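Local coordinates for LPS-assembly lipoprotein (Caulobacter crescentus, PDB 4KWY) that probably takes part in lipopolysaccharide assembly at the outer membrane as an LptE-family lipoprotein, at residues S12-A18 / A42-L48; G20-L26 / V50-F55; R67-S73 / D93-D99; A85-K89 / D129-W133. All blocks are in the same frame, centred on the assembly; numbering follows the deposited sequence.

Overall arrangement
Contacts 1, 3 and 4 reach one mixed sheet, and contact 2 begins where strand 44-50 runs into helix 52-56. Contact 1 pairs parallel strands and contact 3 antiparallel ones; in each, one face packs on helices, and the other carries one salt bridge in contact 1 and two in contact 3. Their centres lie about 25 Å apart, across the chain's centre. Contact 2, partly buried, joins the first turns of helices 21-34 and 52-56 through one carboxylate and apolar packing. It touches contact 1 by packing and contact 3 through Arg54 and Ser73. In surface contact 4 a histidine stacks on a tryptophan. It shares strand 86-99 with contact 3 and touches Tyr44 of contact 1.

Contact 1 (S12-A18 / A42-L48); sequences SIETVAA and AAYKLYL
Ser12 O accepts a hydrogen bond from Ala43 N at 2.9 Å and a weaker, longer one from Tyr44 N. Ser12 OG lies near Ala43 CB, but its hydrogen bond is to Gly9 O. Ile13 turns toward the buried face of the sheet. Its CG1 meets Tyr44 CD2 obliquely, and its CG2 lies 3.6 Å from Leu46 CB. Glu14 continues the parallel ladder: its N donates to Tyr44 O and its O accepts from Leu46 N. Its side chain rises from the other face, alongside Lys45 and pointing the same way. The Glu14 chain is extended, with CG anti to the backbone N (chi1 -165°), while that of Lys45 bends. Glu14 OE2 and Lys45 NZ form a salt bridge of 3.0 Å; NZ comes to the syn side, 34° out of the carboxylate plane. Thr15 puts CG2 3.5 Å from Leu48 CD1 on the buried face. Its OG1 is buried with no partner in the model. Val16 N donates to Leu46 O at 2.7 Å, and Val16 O accepts from Leu48 N. Val16 CB sits over one face of the Tyr47 ring in a CH-pi contact, 4.1 Å from the centroid. Its CG1 lies near Tyr47 CE2, and CG2 reaches Lys45 CD. These strands are the two parallel strands of a beta-alpha-beta unit. Its connecting helix 21-34 packs on Thr15, Ala17 and Leu48. Helix 104-135 covers Ile13, Tyr44 and Leu46 through Leu130 and Leu134, and strand 67-80 continues the sheet beyond strand 44-50.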
# COMPACT_ATOMS: atom_id res chain seq x y z
N SER A 12 -10.03 -1.20 12.66
CA SER A 12 -9.45 -0.56 13.86
C SER A 12 -7.99 -0.13 13.59
O SER A 12 -7.39 0.55 14.42
CB SER A 12 -9.55 -1.46 15.08
OG SER A 12 -8.60 -2.52 15.04
N ILE A 13 -7.42 -0.52 12.42
CA ILE A 13 -6.05 -0.21 12.03
C ILE A 13 -5.98 1.16 11.32
O ILE A 13 -6.57 1.37 10.25
CB ILE A 13 -5.40 -1.32 11.15
CG1 ILE A 13 -5.36 -2.68 11.88
CG2 ILE A 13 -4.01 -0.91 10.71
CD1 ILE A 13 -5.01 -3.91 10.96
N GLU A 14 -5.23 2.08 11.91
CA GLU A 14 -5.00 3.40 11.34
C GLU A 14 -3.66 3.41 10.63
O GLU A 14 -2.62 3.16 11.24
CB GLU A 14 -5.05 4.45 12.43
CG GLU A 14 -5.19 5.86 11.91
CD GLU A 14 -5.29 6.84 13.06
OE1 GLU A 14 -6.39 6.96 13.64
OE2 GLU A 14 -4.24 7.42 13.42
N THR A 15 -3.70 3.69 9.34
CA THR A 15 -2.54 3.67 8.46
C THR A 15 -1.88 5.03 8.47
O THR A 15 -2.54 6.06 8.32
CB THR A 15 -2.95 3.18 7.08
OG1 THR A 15 -3.76 2.02 7.27
CG2 THR A 15 -1.76 2.79 6.20
N VAL A 16 -0.57 5.02 8.75
CA VAL A 16 0.33 6.17 8.88
C VAL A 16 1.40 6.08 7.78
O VAL A 16 2.07 5.05 7.61
CB VAL A 16 1.00 6.28 10.30
CG1 VAL A 16 1.70 7.62 10.49
CG2 VAL A 16 0.00 6.05 11.43
N ALA A 17 1.58 7.16 7.06
CA ALA A 17 2.60 7.25 6.05
C ALA A 17 3.25 8.62 6.09
O ALA A 17 2.59 9.63 6.37
CB ALA A 17 2.01 6.98 4.67
N ALA A 18 4.55 8.64 5.82
CA ALA A 18 5.29 9.87 5.71
C ALA A 18 5.02 10.50 4.33
O ALA A 18 4.52 9.81 3.43
CB ALA A 18 6.78 9.60 5.90
N ALA A 42 -8.65 3.95 17.04
CA ALA A 42 -7.60 3.09 16.49
C ALA A 42 -7.04 2.17 17.57
O ALA A 42 -6.76 2.63 18.66
CB ALA A 42 -6.49 3.94 15.88
N ALA A 43 -6.91 0.88 17.25
CA ALA A 43 -6.32 -0.13 18.12
C ALA A 43 -4.88 -0.38 17.69
O ALA A 43 -4.05 -0.75 18.50
CB ALA A 43 -7.12 -1.41 18.03
N TYR A 44 -4.61 -0.18 16.40
CA TYR A 44 -3.29 -0.37 15.82
C TYR A 44 -2.89 0.79 14.95
O TYR A 44 -3.74 1.41 14.30
CB TYR A 44 -3.22 -1.64 14.95
CG TYR A 44 -3.55 -2.92 15.68
CD1 TYR A 44 -2.62 -3.53 16.51
CD2 TYR A 44 -4.80 -3.51 15.54
CE1 TYR A 44 -2.93 -4.70 17.21
CE2 TYR A 44 -5.12 -4.68 16.22
CZ TYR A 44 -4.18 -5.27 17.06
OH TYR A 44 -4.51 -6.41 17.76
N LYS A 45 -1.57 1.04 14.88
CA LYS A 45 -0.98 2.04 14.00
C LYS A 45 -0.14 1.31 12.98
O LYS A 45 0.77 0.58 13.34
CB LYS A 45 -0.17 3.10 14.75
CG LYS A 45 -1.02 4.00 15.66
CD LYS A 45 -1.63 5.19 14.92
CE LYS A 45 -2.45 6.05 15.85
NZ LYS A 45 -2.19 7.50 15.63
N LEU A 46 -0.52 1.41 11.71
CA LEU A 46 0.24 0.76 10.65
C LEU A 46 1.13 1.80 9.99
O LEU A 46 0.62 2.69 9.30
CB LEU A 46 -0.67 0.04 9.63
CG LEU A 46 0.03 -0.60 8.43
CD1 LEU A 46 0.97 -1.70 8.87
CD2 LEU A 46 -0.97 -1.13 7.43
N TYR A 47 2.46 1.67 10.18
CA TYR A 47 3.47 2.57 9.61
C TYR A 47 3.99 2.05 8.30
O TYR A 47 4.57 0.97 8.27
CB TYR A 47 4.63 2.75 10.57
CG TYR A 47 4.36 3.84 11.55
CD1 TYR A 47 3.73 3.56 12.77
CD2 TYR A 47 4.77 5.14 11.31
CE1 TYR A 47 3.56 4.56 13.72
CE2 TYR A 47 4.56 6.15 12.24
CZ TYR A 47 3.95 5.86 13.44
OH TYR A 47 3.73 6.87 14.34
N LEU A 48 3.85 2.85 7.24
CA LEU A 48 4.31 2.45 5.92
C LEU A 48 5.59 3.14 5.55
O LEU A 48 5.66 4.36 5.68
CB LEU A 48 3.24 2.77 4.88
CG LEU A 48 1.85 2.24 5.07
CD1 LEU A 48 0.96 2.82 4.01
CD2 LEU A 48 1.82 0.72 4.99

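Contact 2 (G20-L26 / V50-F55); sequences GRGGYLL and VNEQRF
The flat ring of Phe55 meets Leu25 and Gly22. Leu25 CD1 comes to the ring edge, near its plane, 4.1 Å from Phe55 CE2. Gly22 CA approaches obliquely, 3.5 Å from the same CE2. The Phe55 chain has CG anti to its own N (chi1 -170°), which carries the ring out to the first turn of helix 21-34. Leu25 CD1 also lies over the centre of one face of the Arg21 guanidinium. The Glu52 side chain bends at chi2 (-68°), which brings its carboxylate to the start of helix 21-34. Glu52 OE1 accepts from Gly22 N at 2.8 Å, and Glu52 OE2 accepts from Gly23 N at 2.8 Å. Each oxygen uses its syn lone pair, so two successive N-H groups hold the group at both oxygens. The position at a helix N-terminus would probably favour the negative charge. Gly20 is the N-cap residue, and its CA lies 3.4 Å from Glu52 OE2. Gly20 and Gly22 have no side chain, which leaves room for the carboxylate. Val50 CG2 packs on the backbone of Gly22 and Gly23 and lies 4.2 Å from Leu26 CD2. Asn51 caps its own helix through OD1, which accepts from Arg54 N. Helix 104-135 borders the contact: Gln115 binds Arg21 NE and Phe55 O, and Ala119 and Ala122 touch Leu25 and Leu26. Strand 67-80 packs on Val50 and Phe55 through Met72.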
# COMPACT_ATOMS: atom_id res chain seq x y z
N GLY A 20 4.87 11.60 0.72
CA GLY A 20 5.26 10.89 -0.49
C GLY A 20 4.07 10.42 -1.30
O GLY A 20 3.04 10.09 -0.72
N ARG A 21 4.21 10.35 -2.65
CA ARG A 21 3.11 9.90 -3.51
C ARG A 21 2.74 8.43 -3.22
O ARG A 21 1.55 8.15 -3.05
CB ARG A 21 3.38 10.12 -5.01
CG ARG A 21 2.12 9.78 -5.83
CD ARG A 21 1.99 10.51 -7.13
NE ARG A 21 1.30 9.68 -8.12
CZ ARG A 21 -0.01 9.65 -8.30
NH1 ARG A 21 -0.80 10.46 -7.60
NH2 ARG A 21 -0.55 8.82 -9.19
N GLY A 22 3.74 7.56 -3.12
CA GLY A 22 3.58 6.14 -2.81
C GLY A 22 2.86 5.86 -1.50
O GLY A 22 1.89 5.11 -1.48
N GLY A 23 3.31 6.51 -0.42
CA GLY A 23 2.68 6.37 0.89
C GLY A 23 1.29 6.95 0.90
O GLY A 23 0.39 6.41 1.55
N TYR A 24 1.08 8.06 0.14
CA TYR A 24 -0.24 8.67 0.01
C TYR A 24 -1.18 7.70 -0.70
O TYR A 24 -2.26 7.44 -0.18
CB TYR A 24 -0.17 10.02 -0.73
CG TYR A 24 -1.52 10.65 -1.02
CD1 TYR A 24 -2.21 11.36 -0.03
CD2 TYR A 24 -2.11 10.55 -2.28
CE1 TYR A 24 -3.46 11.93 -0.29
CE2 TYR A 24 -3.36 11.11 -2.55
CZ TYR A 24 -4.03 11.81 -1.55
OH TYR A 24 -5.26 12.38 -1.83
N LEU A 25 -0.78 7.16 -1.86
CA LEU A 25 -1.58 6.21 -2.64
C LEU A 25 -1.81 4.91 -1.87
O LEU A 25 -2.95 4.43 -1.83
CB LEU A 25 -0.94 5.91 -4.01
CG LEU A 25 -0.93 7.03 -5.08
CD1 LEU A 25 -0.20 6.57 -6.33
CD2 LEU A 25 -2.35 7.48 -5.47
N LEU A 26 -0.76 4.35 -1.24
CA LEU A 26 -0.88 3.11 -0.48
C LEU A 26 -1.79 3.30 0.71
O LEU A 26 -2.64 2.45 0.95
CB LEU A 26 0.49 2.54 -0.05
CG LEU A 26 0.48 1.18 0.70
CD1 LEU A 26 -0.33 0.14 -0.02
CD2 LEU A 26 1.84 0.68 0.92
N VAL A 50 7.53 3.45 2.27
CA VAL A 50 7.63 3.26 0.83
C VAL A 50 8.96 3.84 0.37
O VAL A 50 9.34 4.93 0.80
CB VAL A 50 6.43 3.87 0.04
CG1 VAL A 50 6.56 3.59 -1.47
CG2 VAL A 50 5.09 3.33 0.55
N ASN A 51 9.63 3.12 -0.56
CA ASN A 51 10.83 3.61 -1.24
C ASN A 51 10.30 4.54 -2.34
O ASN A 51 9.92 4.09 -3.43
CB ASN A 51 11.65 2.44 -1.77
CG ASN A 51 12.96 2.83 -2.38
OD1 ASN A 51 13.13 3.95 -2.90
ND2 ASN A 51 13.90 1.92 -2.36
N GLU A 52 10.15 5.81 -1.98
CA GLU A 52 9.53 6.84 -2.81
C GLU A 52 10.32 7.19 -4.07
O GLU A 52 9.71 7.54 -5.10
CB GLU A 52 9.29 8.11 -1.98
CG GLU A 52 8.24 7.93 -0.89
CD GLU A 52 6.80 7.71 -1.31
OE1 GLU A 52 6.52 7.70 -2.53
OE2 GLU A 52 5.95 7.56 -0.41
N GLN A 53 11.67 7.11 -3.99
CA GLN A 53 12.50 7.40 -5.15
C GLN A 53 12.29 6.31 -6.20
O GLN A 53 12.04 6.65 -7.36
CB GLN A 53 13.98 7.59 -4.79
CG GLN A 53 14.27 9.00 -4.24
CD GLN A 53 15.71 9.46 -4.36
OE1 GLN A 53 16.42 9.18 -5.35
NE2 GLN A 53 16.17 10.25 -3.40
N ARG A 54 12.28 5.01 -5.77
CA ARG A 54 12.04 3.85 -6.65
C ARG A 54 10.62 3.88 -7.24
O ARG A 54 10.43 3.53 -8.40
CB ARG A 54 12.28 2.52 -5.90
CG ARG A 54 12.10 1.24 -6.74
CD ARG A 54 12.41 -0.01 -5.97
NE ARG A 54 13.82 -0.05 -5.56
CZ ARG A 54 14.27 -0.69 -4.49
NH1 ARG A 54 13.44 -1.36 -3.70
NH2 ARG A 54 15.56 -0.67 -4.19
N PHE A 55 9.66 4.34 -6.46
CA PHE A 55 8.28 4.40 -6.90
C PHE A 55 8.02 5.54 -7.93
O PHE A 55 7.11 5.41 -8.75
CB PHE A 55 7.36 4.57 -5.69
CG PHE A 55 5.89 4.41 -6.00
CD1 PHE A 55 5.36 3.18 -6.37
CD2 PHE A 55 5.03 5.50 -5.92
CE1 PHE A 55 4.00 3.04 -6.65
CE2 PHE A 55 3.66 5.35 -6.20
CZ PHE A 55 3.16 4.12 -6.55

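Contact 3 (R67-S73 / D93-D99); sequences RFELRMS and DVSVTYD
Phe68 and Tyr98 cross obliquely. The two rings are almost parallel (10°) but displaced, 5.4 Å between centroids, with little shared face. It is Phe68 CB that sits over the Tyr98 face, in a CH-pi contact 3.4 Å from Tyr98 CZ. Tyr98 CG lies between its backbone N and carbonyl carbon (chi1 60°), which lays the ring across Phe68 CB. Leu70 CB approaches the edge of the same ring. Leu70 and Val96 lie side by side and point the same way; Leu70 CD2 and Val96 CG2 are 3.9 Å apart. On the other face, charged groups pair across the strands. Arg67 bends at chi3 and crosses Asp99, the two flat groups well out of coplanarity. Arg67 NE donates almost straight to Asp99 OD1 at 2.8 Å, in the guanidinium plane; NH2 adds a weak bond to OD2. Arg71 stretches out toward Asp93, the two planes closer to parallel. Arg71 NE reaches Asp93 OD1 at 2.7 Å, tilted 27° from the guanidinium plane. Ser73 OG donates to Asp93 OD1 at 2.8 Å, from the opposite face of the carboxylate plane. Arg71 NE and Ser73 OG both grip this oxygen, Arg71 NH2 adds a weak bond, and Arg91 forms a salt bridge to OD2. Paired backbone bonds join Phe68 with Tyr98, Leu70 with Val96 and Met72 with Val94 as the hydrogen-bonded pairs of a beta hairpin. Helix 104-135 packs on the face of Leu70, Met72, Val94 and Tyr98. Strand 67-80 also bonds to Leu61 and Val59 on its other edge, and Arg54 from helix 52-56 reaches Ser73.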
# COMPACT_ATOMS: atom_id res chain seq x y z
N ARG A 67 7.03 1.14 -23.04
CA ARG A 67 6.57 0.26 -21.95
C ARG A 67 7.50 0.47 -20.76
O ARG A 67 8.72 0.47 -20.91
CB ARG A 67 6.46 -1.25 -22.31
CG ARG A 67 6.05 -2.09 -21.05
CD ARG A 67 5.67 -3.55 -21.29
NE ARG A 67 4.49 -3.64 -22.16
CZ ARG A 67 4.29 -4.62 -23.03
NH1 ARG A 67 5.14 -5.63 -23.12
NH2 ARG A 67 3.23 -4.60 -23.82
N PHE A 68 6.94 0.66 -19.58
CA PHE A 68 7.72 0.93 -18.39
C PHE A 68 7.40 -0.02 -17.27
O PHE A 68 6.27 -0.50 -17.21
CB PHE A 68 7.45 2.37 -17.92
CG PHE A 68 8.12 3.43 -18.75
CD1 PHE A 68 7.56 3.85 -19.95
CD2 PHE A 68 9.31 4.00 -18.34
CE1 PHE A 68 8.21 4.81 -20.74
CE2 PHE A 68 9.97 4.94 -19.13
CZ PHE A 68 9.40 5.35 -20.31
N GLU A 69 8.39 -0.30 -16.39
CA GLU A 69 8.18 -1.12 -15.20
C GLU A 69 8.36 -0.25 -13.98
O GLU A 69 9.33 0.50 -13.88
CB GLU A 69 9.06 -2.37 -15.12
CG GLU A 69 8.60 -3.30 -14.00
CD GLU A 69 9.33 -4.61 -13.83
OE1 GLU A 69 10.47 -4.59 -13.31
OE2 GLU A 69 8.74 -5.67 -14.15
N LEU A 70 7.40 -0.32 -13.08
CA LEU A 70 7.38 0.46 -11.87
C LEU A 70 7.35 -0.49 -10.68
O LEU A 70 6.62 -1.48 -10.69
CB LEU A 70 6.14 1.31 -11.97
CG LEU A 70 5.91 2.33 -10.90
CD1 LEU A 70 6.57 3.64 -11.25
CD2 LEU A 70 4.46 2.56 -10.81
N ARG A 71 8.19 -0.21 -9.69
CA ARG A 71 8.32 -1.06 -8.52
C ARG A 71 7.95 -0.34 -7.24
O ARG A 71 8.41 0.77 -6.98
CB ARG A 71 9.74 -1.61 -8.43
CG ARG A 71 9.85 -2.74 -7.44
CD ARG A 71 11.11 -3.51 -7.67
NE ARG A 71 11.49 -4.26 -6.48
CZ ARG A 71 12.71 -4.27 -5.96
NH1 ARG A 71 13.68 -3.57 -6.52
NH2 ARG A 71 12.96 -4.99 -4.87
N MSE A 72 7.08 -0.97 -6.47
CA MSE A 72 6.70 -0.44 -5.18
C MSE A 72 7.25 -1.38 -4.11
O MSE A 72 6.80 -2.52 -3.99
CB MSE A 72 5.20 -0.22 -5.02
CG MSE A 72 4.87 0.38 -3.65
SE MSE A 72 3.03 0.73 -3.41
CE MSE A 72 3.21 2.55 -3.07
N SER A 73 8.21 -0.86 -3.32
CA SER A 73 8.86 -1.56 -2.22
C SER A 73 8.42 -0.92 -0.93
O SER A 73 8.55 0.30 -0.77
CB SER A 73 10.36 -1.50 -2.37
OG SER A 73 10.73 -2.07 -3.61
N ASP A 93 6.70 -6.17 -1.91
CA ASP A 93 7.32 -5.73 -3.16
C ASP A 93 6.37 -6.03 -4.29
O ASP A 93 6.07 -7.19 -4.53
CB ASP A 93 8.66 -6.43 -3.38
CG ASP A 93 9.86 -5.53 -3.24
OD1 ASP A 93 10.14 -4.76 -4.19
OD2 ASP A 93 10.57 -5.64 -2.22
N VAL A 94 5.88 -4.99 -4.96
CA VAL A 94 4.94 -5.12 -6.07
C VAL A 94 5.54 -4.48 -7.34
O VAL A 94 6.12 -3.40 -7.26
CB VAL A 94 3.58 -4.49 -5.69
CG1 VAL A 94 2.64 -4.43 -6.89
CG2 VAL A 94 2.91 -5.26 -4.55
N SER A 95 5.34 -5.13 -8.49
CA SER A 95 5.77 -4.60 -9.80
C SER A 95 4.62 -4.53 -10.76
O SER A 95 3.81 -5.43 -10.80
CB SER A 95 6.87 -5.46 -10.41
OG SER A 95 8.09 -5.08 -9.81
N VAL A 96 4.53 -3.42 -11.50
CA VAL A 96 3.54 -3.20 -12.55
C VAL A 96 4.26 -2.67 -13.79
O VAL A 96 5.38 -2.14 -13.71
CB VAL A 96 2.38 -2.25 -12.13
CG1 VAL A 96 1.60 -2.81 -10.96
CG2 VAL A 96 2.86 -0.84 -11.84
N THR A 97 3.60 -2.82 -14.94
CA THR A 97 4.02 -2.25 -16.20
C THR A 97 2.92 -1.29 -16.65
O THR A 97 1.76 -1.43 -16.24
CB THR A 97 4.37 -3.29 -17.27
OG1 THR A 97 3.22 -4.03 -17.61
CG2 THR A 97 5.55 -4.19 -16.88
N TYR A 98 3.29 -0.29 -17.45
CA TYR A 98 2.36 0.63 -18.08
C TYR A 98 2.89 0.93 -19.42
O TYR A 98 4.11 0.94 -19.63
CB TYR A 98 2.04 1.91 -17.27
CG TYR A 98 3.22 2.80 -16.95
CD1 TYR A 98 3.59 3.83 -17.82
CD2 TYR A 98 3.92 2.67 -15.75
CE1 TYR A 98 4.64 4.70 -17.51
CE2 TYR A 98 4.99 3.51 -15.44
CZ TYR A 98 5.34 4.53 -16.31
OH TYR A 98 6.40 5.35 -16.03
N ASP A 99 1.96 1.08 -20.36
CA ASP A 99 2.33 1.36 -21.72
C ASP A 99 2.09 2.84 -21.96
O ASP A 99 0.95 3.27 -22.14
CB ASP A 99 1.58 0.44 -22.70
CG ASP A 99 2.25 -0.91 -22.92
OD1 ASP A 99 2.66 -1.54 -21.94
OD2 ASP A 99 2.32 -1.35 -24.08

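Contact 4 (A85-K89 / D129-W133); sequences AEVHK and DLATW
His88 lies over the Trp133 indole, and its side-chain atoms meet the helix. His88 CB sits over the five-membered ring in a CH-pi contact, 3.8 Å from the centroid. His88 CG and ND1 lie above Trp133 CD1, with His88 ND1 3.6 Å from it. His88 CG is anti to the backbone N (chi1 -168°), which sends the imidazole toward Asp129. The imidazole and the five-membered ring of Trp133 form an offset stack, 4.0 Å between centroids and 11° between planes. His88 CD2 comes within 4.3 Å of Leu130 CD2, which lies at the imidazole edge. His88 CE1 lies 3.8 Å from Trp133 CD1 and near Asp129 OD1. At the tip, His88 NE2 donates to Asp129 OD1 at 2.8 Å, in the ring plane and nearly along the acceptor's C-O axis. Together the stack and this bond fix how the imidazole is turned. A water donates to Asp129 OD2 and Lys89 O, a second link to the strand. Val87 CG2 meets Trp133 CH2 at 3.5 Å. Val87 and His88 form a classic beta bulge opposite Leu78 of strand 67-80. The Trp133 ring meets Tyr44 steeply, and Leu130 packs on Leu46 and Leu78 of the sheet and Leu10 of helix 5-10.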
# COMPACT_ATOMS: atom_id res chain seq x y z
N ALA A 85 4.17 -0.66 21.01
CA ALA A 85 4.90 -1.91 20.82
C ALA A 85 4.60 -2.44 19.43
O ALA A 85 3.44 -2.41 18.99
CB ALA A 85 4.53 -2.93 21.89
N GLU A 86 5.64 -2.90 18.74
CA GLU A 86 5.53 -3.51 17.42
C GLU A 86 4.97 -4.91 17.62
O GLU A 86 5.57 -5.72 18.33
CB GLU A 86 6.89 -3.48 16.74
CG GLU A 86 6.88 -3.87 15.27
CD GLU A 86 8.25 -4.34 14.83
OE1 GLU A 86 9.17 -3.49 14.75
OE2 GLU A 86 8.43 -5.57 14.67
N VAL A 87 3.76 -5.16 17.08
CA VAL A 87 3.05 -6.43 17.28
C VAL A 87 3.12 -7.33 16.06
O VAL A 87 2.83 -8.54 16.17
CB VAL A 87 1.58 -6.22 17.75
CG1 VAL A 87 1.54 -5.63 19.15
CG2 VAL A 87 0.76 -5.38 16.77
N HIS A 88 3.52 -6.75 14.91
CA HIS A 88 3.64 -7.41 13.61
C HIS A 88 4.36 -6.49 12.63
O HIS A 88 4.25 -5.27 12.73
CB HIS A 88 2.24 -7.79 13.08
CG HIS A 88 2.24 -8.72 11.89
ND1 HIS A 88 3.04 -9.86 11.85
CD2 HIS A 88 1.49 -8.68 10.76
CE1 HIS A 88 2.79 -10.43 10.69
NE2 HIS A 88 1.86 -9.76 10.00
N LYS A 89 5.07 -7.08 11.68
CA LYS A 89 5.75 -6.32 10.63
C LYS A 89 5.75 -7.12 9.28
O LYS A 89 5.26 -8.26 9.21
CB LYS A 89 7.16 -5.88 11.07
CG LYS A 89 8.30 -6.89 11.00
CD LYS A 89 9.58 -6.16 11.38
CE LYS A 89 10.85 -6.95 11.16
NZ LYS A 89 12.05 -6.20 11.64
N ASP A 129 -2.33 -10.20 4.61
CA ASP A 129 -1.33 -10.52 5.64
C ASP A 129 -1.83 -10.12 7.06
O ASP A 129 -1.70 -10.90 8.01
CB ASP A 129 -0.02 -9.81 5.29
CG ASP A 129 1.17 -10.20 6.11
OD1 ASP A 129 1.18 -9.87 7.32
OD2 ASP A 129 2.13 -10.75 5.54
N LEU A 130 -2.45 -8.94 7.19
CA LEU A 130 -3.02 -8.43 8.44
C LEU A 130 -4.28 -9.21 8.84
O LEU A 130 -4.49 -9.44 10.04
CB LEU A 130 -3.36 -6.95 8.33
CG LEU A 130 -2.24 -5.95 8.18
CD1 LEU A 130 -2.81 -4.61 7.84
CD2 LEU A 130 -1.42 -5.80 9.43
N ALA A 131 -5.13 -9.58 7.84
CA ALA A 131 -6.37 -10.35 8.08
C ALA A 131 -6.04 -11.74 8.59
O ALA A 131 -6.76 -12.26 9.44
CB ALA A 131 -7.20 -10.45 6.82
N THR A 132 -4.92 -12.32 8.11
CA THR A 132 -4.37 -13.62 8.51
C THR A 132 -3.88 -13.52 9.95
O THR A 132 -4.07 -14.44 10.74
CB THR A 132 -3.25 -14.03 7.52
OG1 THR A 132 -3.80 -14.08 6.20
CG2 THR A 132 -2.61 -15.39 7.85
N TRP A 133 -3.26 -12.39 10.30
CA TRP A 133 -2.72 -12.11 11.64
C TRP A 133 -3.88 -11.92 12.68
O TRP A 133 -3.86 -12.56 13.73
CB TRP A 133 -1.77 -10.91 11.55
CG TRP A 133 -1.04 -10.64 12.82
CD1 TRP A 133 0.09 -11.26 13.27
CD2 TRP A 133 -1.37 -9.64 13.79
NE1 TRP A 133 0.47 -10.72 14.48
CE2 TRP A 133 -0.41 -9.73 14.82
CE3 TRP A 133 -2.42 -8.72 13.91
CZ2 TRP A 133 -0.46 -8.91 15.95
CZ3 TRP A 133 -2.47 -7.91 15.03
CH2 TRP A 133 -1.50 -8.01 16.03
O HOH W 1 4.02 -10.24 7.32